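Local coordinates for histidine-rich glycoprotein (Oryctolagus cuniculus, PDB 4CCV) that acts as a plasma adapter that binds heparin, heme, plasminogen, thrombospondin and divalent metal ions, and is implicated in regulating angiogenesis, coagulation and fibrinolysis, at residues S34-V40 against F58-S64; F14-A18 against Y54-F58; F76-S82 against P93-S99. One frame throughout, in Å; residues are numbered along the deposited sequence.

Interaction 1 of 3, residues S34-V40 against F58-S64. With NAG (2-acetamido-2-deoxy-beta-D-glucopyranose), chain B; GSH (glutathione), chain C.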
loop_
_atom_site.group_PDB
_atom_site.type_symbol
_atom_site.label_atom_id
_atom_site.label_comp_id
_atom_site.label_asym_id
_atom_site.label_seq_id
_atom_site.Cartn_x
_atom_site.Cartn_y
_atom_site.Cartn_z
ATOM N N SER A 34 2.090 11.633 -8.495
ATOM C CA SER A 34 2.191 10.825 -9.704
ATOM C C SER A 34 2.170 9.310 -9.429
ATOM O O SER A 34 2.368 8.507 -10.344
ATOM C CB SER A 34 3.511 11.143 -10.438
ATOM O OG SER A 34 4.589 10.558 -9.698
ATOM N N PHE A 35 1.984 8.883 -8.186
ATOM C CA PHE A 35 2.254 7.494 -7.835
ATOM C C PHE A 35 1.098 6.540 -8.255
ATOM O O PHE A 35 -0.064 6.943 -8.299
ATOM C CB PHE A 35 2.558 7.357 -6.329
ATOM C CG PHE A 35 3.997 7.606 -5.939
ATOM C CD1 PHE A 35 4.614 8.824 -6.157
ATOM C CD2 PHE A 35 4.718 6.619 -5.302
ATOM C CE1 PHE A 35 5.935 9.051 -5.783
ATOM C CE2 PHE A 35 6.028 6.831 -4.884
ATOM C CZ PHE A 35 6.650 8.041 -5.141
ATOM N N ARG A 36 1.446 5.298 -8.589
ATOM C CA ARG A 36 0.457 4.245 -8.909
ATOM C C ARG A 36 0.864 2.927 -8.279
ATOM O O ARG A 36 2.022 2.717 -8.002
ATOM C CB ARG A 36 0.353 4.071 -10.400
ATOM C CG ARG A 36 -0.034 5.353 -11.082
ATOM C CD ARG A 36 -0.192 5.038 -12.552
ATOM N NE ARG A 36 -0.646 6.167 -13.352
ATOM C CZ ARG A 36 -0.790 6.120 -14.676
ATOM N NH1 ARG A 36 -0.504 5.000 -15.352
ATOM N NH2 ARG A 36 -1.221 7.196 -15.327
ATOM N N VAL A 37 -0.121 2.087 -7.964
ATOM C CA VAL A 37 0.118 0.800 -7.339
ATOM C C VAL A 37 0.771 -0.079 -8.367
ATOM O O VAL A 37 0.314 -0.097 -9.548
ATOM C CB VAL A 37 -1.259 0.148 -6.908
ATOM C CG1 VAL A 37 -1.050 -1.299 -6.480
ATOM C CG2 VAL A 37 -1.797 1.011 -5.779
ATOM N N ASP A 38 1.820 -0.787 -7.931
ATOM C CA ASP A 38 2.513 -1.746 -8.778
ATOM C C ASP A 38 1.786 -3.103 -8.526
ATOM O O ASP A 38 0.942 -3.490 -9.355
ATOM C CB ASP A 38 4.016 -1.774 -8.479
ATOM C CG ASP A 38 4.807 -2.547 -9.538
ATOM O OD1 ASP A 38 4.168 -3.282 -10.343
ATOM O OD2 ASP A 38 6.062 -2.422 -9.559
ATOM N N ARG A 39 2.086 -3.804 -7.424
ATOM C CA ARG A 39 1.489 -5.134 -7.134
ATOM C C ARG A 39 1.019 -5.116 -5.685
ATOM O O ARG A 39 1.695 -4.503 -4.826
ATOM C CB ARG A 39 2.500 -6.276 -7.201
ATOM C CG ARG A 39 3.073 -6.552 -8.563
ATOM C CD ARG A 39 4.055 -7.709 -8.611
ATOM N NE ARG A 39 4.684 -7.670 -9.954
ATOM C CZ ARG A 39 5.973 -7.351 -10.212
ATOM N NH1 ARG A 39 6.848 -7.135 -9.237
ATOM N NH2 ARG A 39 6.428 -7.316 -11.466
ATOM N N VAL A 40 -0.087 -5.802 -5.399
ATOM C CA VAL A 40 -0.440 -6.152 -4.031
ATOM C C VAL A 40 0.464 -7.295 -3.633
ATOM O O VAL A 40 0.482 -8.307 -4.333
ATOM C CB VAL A 40 -1.940 -6.540 -3.918
ATOM C CG1 VAL A 40 -2.285 -6.912 -2.487
ATOM C CG2 VAL A 40 -2.800 -5.362 -4.294
ATOM N N PHE A 58 1.558 -3.313 -0.318
ATOM C CA PHE A 58 1.590 -3.098 -1.763
ATOM C C PHE A 58 2.791 -2.295 -2.216
ATOM O O PHE A 58 3.345 -1.507 -1.429
ATOM C CB PHE A 58 0.239 -2.556 -2.319
ATOM C CG PHE A 58 -0.173 -1.222 -1.833
ATOM C CD1 PHE A 58 -0.884 -1.087 -0.649
ATOM C CD2 PHE A 58 0.079 -0.088 -2.572
ATOM C CE1 PHE A 58 -1.335 0.148 -0.237
ATOM C CE2 PHE A 58 -0.333 1.158 -2.147
ATOM C CZ PHE A 58 -1.090 1.265 -0.987
ATOM N N SER A 59 3.250 -2.562 -3.459
ATOM C CA SER A 59 4.331 -1.808 -4.046
ATOM C C SER A 59 3.723 -0.687 -4.849
ATOM O O SER A 59 2.581 -0.806 -5.311
ATOM C CB SER A 59 5.238 -2.673 -4.937
ATOM O OG SER A 59 4.484 -3.544 -5.709
ATOM N N VAL A 60 4.486 0.399 -4.965
ATOM C CA VAL A 60 4.129 1.567 -5.747
ATOM C C VAL A 60 5.272 2.022 -6.669
ATOM O O VAL A 60 6.411 1.700 -6.410
ATOM C CB VAL A 60 3.671 2.727 -4.832
ATOM C CG1 VAL A 60 2.382 2.316 -4.092
ATOM C CG2 VAL A 60 4.768 3.193 -3.839
ATOM N N ARG A 61 4.943 2.792 -7.705
ATOM C CA ARG A 61 5.921 3.429 -8.573
ATOM C C ARG A 61 5.666 4.924 -8.654
ATOM O O ARG A 61 4.530 5.381 -8.676
ATOM C CB ARG A 61 5.829 2.874 -10.002
ATOM C CG ARG A 61 6.248 1.428 -10.140
ATOM C CD ARG A 61 7.674 1.194 -9.648
ATOM N NE ARG A 61 8.154 -0.139 -10.042
ATOM C CZ ARG A 61 9.414 -0.432 -10.397
ATOM N NH1 ARG A 61 10.339 0.523 -10.425
ATOM N NH2 ARG A 61 9.737 -1.682 -10.753
ATOM N N ASN A 62 6.757 5.672 -8.729
ATOM C CA ASN A 62 6.718 7.111 -8.900
ATOM C C ASN A 62 6.690 7.406 -10.379
ATOM O O ASN A 62 7.761 7.445 -11.033
ATOM C CB ASN A 62 7.979 7.727 -8.277
ATOM C CG ASN A 62 7.975 9.225 -8.330
ATOM O OD1 ASN A 62 7.290 9.822 -9.148
ATOM N ND2 ASN A 62 8.754 9.851 -7.465
ATOM N N CYS A 63 5.496 7.590 -10.936
ATOM C CA CYS A 63 5.405 7.664 -12.403
ATOM C C CYS A 63 6.040 8.915 -12.995
ATOM O O CYS A 63 6.305 8.952 -14.215
ATOM C CB CYS A 63 3.974 7.519 -12.904
ATOM S SG CYS A 63 3.296 5.910 -12.388
ATOM N N SER A 64 6.302 9.946 -12.193
ATOM C CA SER A 64 6.979 11.095 -12.788
ATOM C C SER A 64 8.436 10.703 -13.162
ATOM O O SER A 64 9.033 11.269 -14.118
ATOM C CB SER A 64 6.908 12.328 -11.913
ATOM O OG SER A 64 7.841 12.273 -10.883
HETATM C C1 NAG B . 8.825 11.285 -7.415
HETATM C C2 NAG B . 9.203 11.843 -6.067
HETATM C C3 NAG B . 9.213 13.352 -6.214
HETATM C C4 NAG B . 10.076 13.860 -7.340
HETATM C C5 NAG B . 9.755 13.184 -8.663
HETATM C C6 NAG B . 10.842 13.477 -9.736
HETATM C C7 NAG B . 8.520 10.957 -3.847
HETATM C C8 NAG B . 7.419 10.764 -2.806
HETATM N N2 NAG B . 8.245 11.560 -5.000
HETATM O O3 NAG B . 9.656 13.882 -5.014
HETATM O O4 NAG B . 9.714 15.203 -7.499
HETATM O O5 NAG B . 9.644 11.775 -8.476
HETATM O O6 NAG B . 12.095 13.103 -9.148
HETATM O O7 NAG B . 9.608 10.480 -3.594
HETATM N N1 GSH C . 5.120 -0.582 -13.395
HETATM C CA1 GSH C . 3.755 -0.862 -13.776
HETATM C C1 GSH C . 3.715 -0.971 -15.296
HETATM O O11 GSH C . 4.485 -1.817 -15.834
HETATM O O12 GSH C . 2.987 -0.267 -16.015
HETATM C CB1 GSH C . 2.960 0.187 -13.010
HETATM C CG1 GSH C . 1.758 0.712 -13.775
HETATM C CD1 GSH C . 2.018 2.010 -14.506
HETATM O OE1 GSH C . 1.028 2.588 -14.841
HETATM N N2 GSH C . 3.228 2.570 -14.779
HETATM C CA2 GSH C . 3.259 3.874 -15.457
HETATM C C2 GSH C . 2.959 3.863 -16.948
HETATM O O2 GSH C . 2.656 4.937 -17.462
HETATM C CB2 GSH C . 4.597 4.540 -15.195
HETATM S SG2 GSH C . 4.858 4.521 -13.389
HETATM N N3 GSH C . 3.093 2.706 -17.633
HETATM C CA3 GSH C . 3.060 2.567 -19.100
HETATM C C3 GSH C . 1.898 3.273 -19.767
HETATM O O31 GSH C . 0.735 2.950 -19.428
HETATM O O32 GSH C . 2.143 4.159 -20.627
#

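Interaction 2 of 3, residues F14-A18 against Y54-F58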
loop_
_atom_site.group_PDB
_atom_site.type_symbol
_atom_site.label_atom_id
_atom_site.label_comp_id
_atom_site.label_asym_id
_atom_site.label_seq_id
_atom_site.Cartn_x
_atom_site.Cartn_y
_atom_site.Cartn_z
ATOM N N PHE A 14 -8.039 -7.190 -3.218
ATOM C CA PHE A 14 -7.570 -6.076 -2.398
ATOM C C PHE A 14 -6.942 -5.005 -3.267
ATOM O O PHE A 14 -6.531 -3.977 -2.760
ATOM C CB PHE A 14 -6.639 -6.594 -1.314
ATOM C CG PHE A 14 -7.378 -7.367 -0.270
ATOM C CD1 PHE A 14 -7.964 -6.713 0.802
ATOM C CD2 PHE A 14 -7.587 -8.715 -0.422
ATOM C CE1 PHE A 14 -8.678 -7.432 1.759
ATOM C CE2 PHE A 14 -8.342 -9.435 0.492
ATOM C CZ PHE A 14 -8.893 -8.793 1.586
ATOM N N ARG A 15 -6.922 -5.218 -4.580
ATOM C CA ARG A 15 -6.273 -4.264 -5.450
ATOM C C ARG A 15 -6.948 -2.915 -5.443
ATOM O O ARG A 15 -6.293 -1.889 -5.356
ATOM C CB ARG A 15 -6.134 -4.753 -6.911
ATOM C CG ARG A 15 -5.138 -3.835 -7.608
ATOM C CD ARG A 15 -4.766 -4.275 -9.025
ATOM N NE ARG A 15 -3.790 -3.300 -9.513
ATOM C CZ ARG A 15 -2.474 -3.477 -9.531
ATOM N NH1 ARG A 15 -1.925 -4.634 -9.156
ATOM N NH2 ARG A 15 -1.710 -2.487 -9.972
ATOM N N LYS A 16 -8.268 -2.914 -5.470
ATOM C CA LYS A 16 -9.008 -1.673 -5.457
ATOM C C LYS A 16 -8.808 -0.915 -4.130
ATOM O O LYS A 16 -8.798 0.342 -4.088
ATOM C CB LYS A 16 -10.476 -2.017 -5.709
ATOM C CG LYS A 16 -11.466 -0.920 -5.426
ATOM C CD LYS A 16 -12.929 -1.438 -5.407
ATOM C CE LYS A 16 -13.212 -2.412 -4.224
ATOM N NZ LYS A 16 -12.950 -1.894 -2.826
ATOM N N SER A 17 -8.690 -1.689 -3.054
ATOM C CA SER A 17 -8.456 -1.123 -1.743
ATOM C C SER A 17 -7.080 -0.395 -1.745
ATOM O O SER A 17 -6.911 0.678 -1.116
ATOM C CB SER A 17 -8.553 -2.210 -0.666
ATOM O OG SER A 17 -9.892 -2.757 -0.506
ATOM N N ALA A 18 -6.094 -1.026 -2.367
ATOM C CA ALA A 18 -4.740 -0.418 -2.466
ATOM C C ALA A 18 -4.796 0.830 -3.298
ATOM O O ALA A 18 -4.220 1.823 -2.920
ATOM C CB ALA A 18 -3.690 -1.401 -3.067
ATOM N N TYR A 54 -7.585 -5.560 7.962
ATOM C CA TYR A 54 -6.783 -6.133 6.857
ATOM C C TYR A 54 -5.639 -5.210 6.611
ATOM O O TYR A 54 -5.848 -4.013 6.497
ATOM C CB TYR A 54 -7.577 -6.265 5.538
ATOM C CG TYR A 54 -8.682 -7.272 5.599
ATOM C CD1 TYR A 54 -9.910 -6.918 6.125
ATOM C CD2 TYR A 54 -8.495 -8.581 5.180
ATOM C CE1 TYR A 54 -10.945 -7.836 6.217
ATOM C CE2 TYR A 54 -9.513 -9.523 5.278
ATOM C CZ TYR A 54 -10.754 -9.130 5.778
ATOM O OH TYR A 54 -11.792 -10.003 5.921
ATOM N N TYR A 55 -4.438 -5.771 6.542
ATOM C CA TYR A 55 -3.212 -5.018 6.315
ATOM C C TYR A 55 -2.774 -5.381 4.919
ATOM O O TYR A 55 -2.435 -6.546 4.623
ATOM C CB TYR A 55 -2.137 -5.316 7.378
ATOM C CG TYR A 55 -2.629 -4.904 8.771
ATOM C CD1 TYR A 55 -2.463 -3.604 9.242
ATOM C CD2 TYR A 55 -3.257 -5.809 9.607
ATOM C CE1 TYR A 55 -2.915 -3.239 10.520
ATOM C CE2 TYR A 55 -3.731 -5.439 10.873
ATOM C CZ TYR A 55 -3.530 -4.161 11.333
ATOM O OH TYR A 55 -4.036 -3.769 12.586
ATOM N N VAL A 56 -2.952 -4.420 4.021
ATOM C CA VAL A 56 -2.727 -4.648 2.609
ATOM C C VAL A 56 -1.376 -4.049 2.315
ATOM O O VAL A 56 -1.264 -2.833 2.385
ATOM C CB VAL A 56 -3.774 -3.950 1.752
ATOM C CG1 VAL A 56 -3.500 -4.192 0.268
ATOM C CG2 VAL A 56 -5.154 -4.483 2.095
ATOM N N ASP A 57 -0.385 -4.888 1.971
ATOM C CA ASP A 57 1.011 -4.472 1.718
ATOM C C ASP A 57 1.161 -4.454 0.213
ATOM O O ASP A 57 0.872 -5.450 -0.432
ATOM C CB ASP A 57 2.054 -5.453 2.283
ATOM C CG ASP A 57 2.029 -5.552 3.815
ATOM O OD1 ASP A 57 1.581 -4.573 4.392
ATOM O OD2 ASP A 57 2.402 -6.577 4.430
ATOM N N PHE A 58 1.558 -3.313 -0.318
ATOM C CA PHE A 58 1.590 -3.098 -1.763
ATOM C C PHE A 58 2.791 -2.295 -2.216
ATOM O O PHE A 58 3.345 -1.507 -1.429
ATOM C CB PHE A 58 0.239 -2.556 -2.319
ATOM C CG PHE A 58 -0.173 -1.222 -1.833
ATOM C CD1 PHE A 58 -0.884 -1.087 -0.649
ATOM C CD2 PHE A 58 0.079 -0.088 -2.572
ATOM C CE1 PHE A 58 -1.335 0.148 -0.237
ATOM C CE2 PHE A 58 -0.333 1.158 -2.147
ATOM C CZ PHE A 58 -1.090 1.265 -0.987
#

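Interaction 3 of 3, residues F76-S82 against P93-S99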
loop_
_atom_site.group_PDB
_atom_site.type_symbol
_atom_site.label_atom_id
_atom_site.label_comp_id
_atom_site.label_asym_id
_atom_site.label_seq_id
_atom_site.Cartn_x
_atom_site.Cartn_y
_atom_site.Cartn_z
ATOM N N PHE A 76 7.120 0.977 -0.856
ATOM C CA PHE A 76 6.216 0.010 -0.259
ATOM C C PHE A 76 5.225 0.807 0.586
ATOM O O PHE A 76 5.651 1.743 1.271
ATOM C CB PHE A 76 7.030 -0.958 0.654
ATOM C CG PHE A 76 7.658 -2.131 -0.038
ATOM C CD1 PHE A 76 6.935 -2.933 -0.902
ATOM C CD2 PHE A 76 9.003 -2.479 0.213
ATOM C CE1 PHE A 76 7.505 -4.009 -1.515
ATOM C CE2 PHE A 76 9.561 -3.598 -0.388
ATOM C CZ PHE A 76 8.824 -4.347 -1.287
ATOM N N CYS A 77 3.935 0.407 0.582
ATOM C CA CYS A 77 2.916 0.964 1.432
ATOM C C CYS A 77 2.226 -0.155 2.186
ATOM O O CYS A 77 2.159 -1.304 1.730
ATOM C CB CYS A 77 1.860 1.761 0.665
ATOM S SG CYS A 77 2.493 3.090 -0.382
ATOM N N ARG A 78 1.718 0.203 3.364
ATOM C CA ARG A 78 0.789 -0.644 4.085
ATOM C C ARG A 78 -0.453 0.189 4.352
ATOM O O ARG A 78 -0.349 1.275 4.897
ATOM C CB ARG A 78 1.371 -1.137 5.429
ATOM C CG ARG A 78 0.322 -1.829 6.294
ATOM C CD ARG A 78 0.864 -2.606 7.485
ATOM N NE ARG A 78 1.412 -3.870 7.007
ATOM C CZ ARG A 78 1.879 -4.834 7.795
ATOM N NH1 ARG A 78 1.937 -4.674 9.113
ATOM N NH2 ARG A 78 2.360 -5.953 7.263
ATOM N N ALA A 79 -1.607 -0.359 3.988
ATOM C CA ALA A 79 -2.898 0.185 4.326
ATOM C C ALA A 79 -3.568 -0.710 5.341
ATOM O O ALA A 79 -3.806 -1.901 5.116
ATOM C CB ALA A 79 -3.784 0.337 3.090
ATOM N N ASP A 80 -3.975 -0.102 6.425
ATOM C CA ASP A 80 -4.682 -0.813 7.464
ATOM C C ASP A 80 -6.152 -0.510 7.252
ATOM O O ASP A 80 -6.582 0.608 7.555
ATOM C CB ASP A 80 -4.241 -0.351 8.844
ATOM C CG ASP A 80 -5.203 -0.823 9.970
ATOM O OD1 ASP A 80 -6.129 -1.673 9.751
ATOM O OD2 ASP A 80 -5.052 -0.298 11.084
ATOM N N LEU A 81 -6.936 -1.485 6.813
ATOM C CA LEU A 81 -8.394 -1.267 6.634
ATOM C C LEU A 81 -9.150 -1.910 7.806
ATOM O O LEU A 81 -9.006 -3.104 8.091
ATOM C CB LEU A 81 -8.893 -1.897 5.341
ATOM C CG LEU A 81 -7.971 -1.681 4.118
ATOM C CD1 LEU A 81 -8.191 -2.720 3.003
ATOM C CD2 LEU A 81 -8.182 -0.321 3.571
ATOM N N SER A 82 -9.897 -1.085 8.511
ATOM C CA SER A 82 -10.611 -1.535 9.664
ATOM C C SER A 82 -12.102 -1.643 9.358
ATOM O O SER A 82 -12.746 -0.678 8.937
ATOM C CB SER A 82 -10.372 -0.548 10.805
ATOM O OG SER A 82 -10.980 -1.031 11.956
ATOM N N PRO A 93 -14.643 0.216 4.507
ATOM C CA PRO A 93 -14.027 0.256 5.836
ATOM C C PRO A 93 -14.444 1.452 6.670
ATOM O O PRO A 93 -14.743 2.520 6.131
ATOM C CB PRO A 93 -12.524 0.254 5.531
ATOM C CG PRO A 93 -12.411 0.850 4.193
ATOM C CD PRO A 93 -13.648 0.356 3.418
ATOM N N GLU A 94 -14.537 1.243 7.982
ATOM C CA GLU A 94 -14.900 2.315 8.904
ATOM C C GLU A 94 -13.822 3.369 8.901
ATOM O O GLU A 94 -14.104 4.560 9.068
ATOM C CB GLU A 94 -14.985 1.793 10.320
ATOM C CG GLU A 94 -16.021 0.698 10.510
ATOM C CD GLU A 94 -17.447 1.183 10.246
ATOM O OE1 GLU A 94 -17.816 2.225 10.844
ATOM O OE2 GLU A 94 -18.187 0.535 9.442
ATOM N N ASP A 95 -12.581 2.903 8.813
ATOM C CA ASP A 95 -11.431 3.779 8.664
ATOM C C ASP A 95 -10.201 3.104 8.072
ATOM O O ASP A 95 -10.112 1.901 8.029
ATOM C CB ASP A 95 -11.057 4.471 9.985
ATOM C CG ASP A 95 -10.733 3.506 11.076
ATOM O OD1 ASP A 95 -9.781 2.755 10.904
ATOM O OD2 ASP A 95 -11.437 3.481 12.121
ATOM N N VAL A 96 -9.245 3.926 7.629
ATOM C CA VAL A 96 -8.067 3.447 6.925
ATOM C C VAL A 96 -6.865 4.250 7.412
ATOM O O VAL A 96 -6.952 5.479 7.565
ATOM C CB VAL A 96 -8.253 3.613 5.411
ATOM C CG1 VAL A 96 -7.018 3.160 4.652
ATOM C CG2 VAL A 96 -9.449 2.807 4.898
ATOM N N ILE A 97 -5.753 3.560 7.695
ATOM C CA ILE A 97 -4.489 4.187 8.005
ATOM C C ILE A 97 -3.444 3.720 6.988
ATOM O O ILE A 97 -3.308 2.513 6.765
ATOM C CB ILE A 97 -4.040 3.803 9.422
ATOM C CG1 ILE A 97 -5.112 4.261 10.432
ATOM C CG2 ILE A 97 -2.671 4.412 9.716
ATOM C CD1 ILE A 97 -4.998 3.615 11.788
ATOM N N ILE A 98 -2.759 4.679 6.348
ATOM C CA ILE A 98 -1.745 4.353 5.353
ATOM C C ILE A 98 -0.402 5.059 5.578
ATOM O O ILE A 98 -0.326 6.276 5.858
ATOM C CB ILE A 98 -2.266 4.606 3.928
ATOM C CG1 ILE A 98 -1.129 4.612 2.896
ATOM C CG2 ILE A 98 -3.058 5.887 3.826
ATOM C CD1 ILE A 98 -1.709 4.330 1.550
ATOM N N SER A 99 0.638 4.271 5.481
ATOM C CA SER A 99 2.013 4.743 5.413
ATOM C C SER A 99 2.717 4.165 4.201
ATOM O O SER A 99 2.448 3.045 3.805
ATOM C CB SER A 99 2.781 4.298 6.683
ATOM O OG SER A 99 2.276 5.115 7.711
#

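Interaction 1 of 3, residues S34-V40 against F58-S64
Phe-35 lies flat over Asn-62, whose CA sits 3.7 Å from the Phe-35 ring centroid, 9° off the ring normal, a CH-pi contact. The side-chain rotation (chi1 -176°) brings the Asn-62 amide against the ring, Phe-35 CE1 3.3 Å from Asn-62 CG, and ND2 is bonded to the sugar C1. Val-60 CG2 meets the edge of the same ring. This is the packed part. Arg-36 and Arg-61 join by two backbone bonds, the shorter from Arg-61 N to Arg-36 O at 2.9 Å. A beta bulge shifts the register between Val-37 and Val-40. There Ser-59 OG accepts Arg-39 N at 3.0 Å and also bonds Glu-41.

The face of Arg-36 and Arg-61 is polar, and Arg-36 lies exposed to solvent. Arg-61 NE reaches Asp-38 OD2 at 3.1 Å in a salt bridge; the oxygen lies in the guanidinium plane but is met from above the carboxylate plane. Cys-63 SG carries glutathione as a mixed disulfide. Extended Arg-36 passes this sulfur, and its NH1 bonds glutathione OE1 at 2.9 Å.

The strands form the antiparallel hairpin 35-47/51-62. Helix 15-27 packs on Val-37 and Phe-58, strand 73-84 borders strand 51-62, and Val-102 of strand 95-104 touches Phe-35.

Interaction 2 of 3, residues F14-A18 against Y54-F58
Phe-14 and Tyr-54 both turn CG beside their own backbone N (chi1 -71° and -67°), which brings the two rings together between helix and sheet. Phe-14 CE1 comes 3.6 Å from Tyr-54 CD2. The ring planes are 38° apart and the centroids 5.3 Å apart, so the pair is oblique. Phe-14 also leans on the next inward-pointing residue of the strand: its CD1 lies 3.8 Å from Val-56 CG2. Val-56 CG1 points to Ala-18, but this approach is longer, at 4.4 Å.

Four residues after Phe-14, the Ala-18 methyl rests over a face of the Phe-58 ring. Its CB is 3.8 Å from the Phe-58 ring centroid and is displaced toward the rim, a CH-pi contact. Ala-18 N bonds Phe-14 O, which ties the two positions together.

Tyr-54, Val-56 and Phe-58 alternate along strand 51-62 and all turn toward the helix. Tyr-55 and Asp-57 turn away, and Asp-57 forms salt bridges with Arg-78 and Arg-42. Val-43 and Leu-90 also pack on Phe-14. The contact between helix and strand is apolar throughout, which implies that dispersion and the exclusion of water hold it, with shape rather than directed bonds fixing the fit.

Interaction 3 of 3, residues F76-S82 against P93-S99
Strands 76-82 and 95-99 run antiparallel, their N-to-C directions 168° apart, and paired backbone bonds join Arg-78 to Ser-99 and Asp-80 to Ile-97. On one face Leu-81 and Val-96 lie side by side and point the same way. Leu-81 CD2 touches Val-96 CG2 at 3.6 Å. With Val-96 CG1 anti to its own N (chi1 178°), both methyls turn to Leu-81 CD2, CG1 at 3.8 Å. The leucine methyl therefore meets both branches of the valine. Pro-93 CB packs against Leu-81 CB more loosely. Ala-79 and Ile-98 share this face, and both touch Ala-21 of helix 15-27.

The other face is more polar. Asp-80 runs alongside Ile-97, with OD2 4.0 Å from Ile-97 CD1, while its OD1 bonds Asn-53. The backbone bond from Asp-80 N to Ile-97 O is short, at 2.7 Å, and nearly straight. Arg-78 forms a salt bridge with Asp-57.

At the far end Ser-82 N bonds Asp-95 O at 3.0 Å, while Ser-82 O takes Glu-94 N at 2.8 Å. Glu-94 and Asp-95 thus both face Ser-82, a classic beta bulge. Asp-95 OD1 lies 3.4 Å from Ser-82 CB. Arg-51 NH1 ties the two strands here, in a salt bridge with Asp-95 OD2 and a hydrogen bond with Ser-82 OG.

Cys-77 forms a disulfide with Cys-100, next after Ser-99, and so links the strands covalently. The arrangement is the disulfide-linked C-terminal hairpin of the cystatin fold, with its apolar face under the helix.

Overall arrangement
All three interactions belong to the second cystatin domain, where an antiparallel sheet in the order 4-7, 35-47, 51-62, 73-84, 95-104 packs against helix 15-27. Interaction 1 pairs its second and third strands, and interaction 3 its fourth and fifth. Interaction 2 sets the helix on the middle strand. Its centre is about 12 Å from that of interaction 1 and about 8 Å from that of interaction 3; the centres of the other two are about 16 Å apart. Interactions 1 and 2 share Phe-58 and alternate along the chain, whereas interaction 3 follows both. Backbone bonds from strand 51-62 to strand 73-84 unite the hairpins. Glutathione and the glycan are both attached at the end of strand 51-62, in interaction 1, while interactions 2 and 3 carry neither.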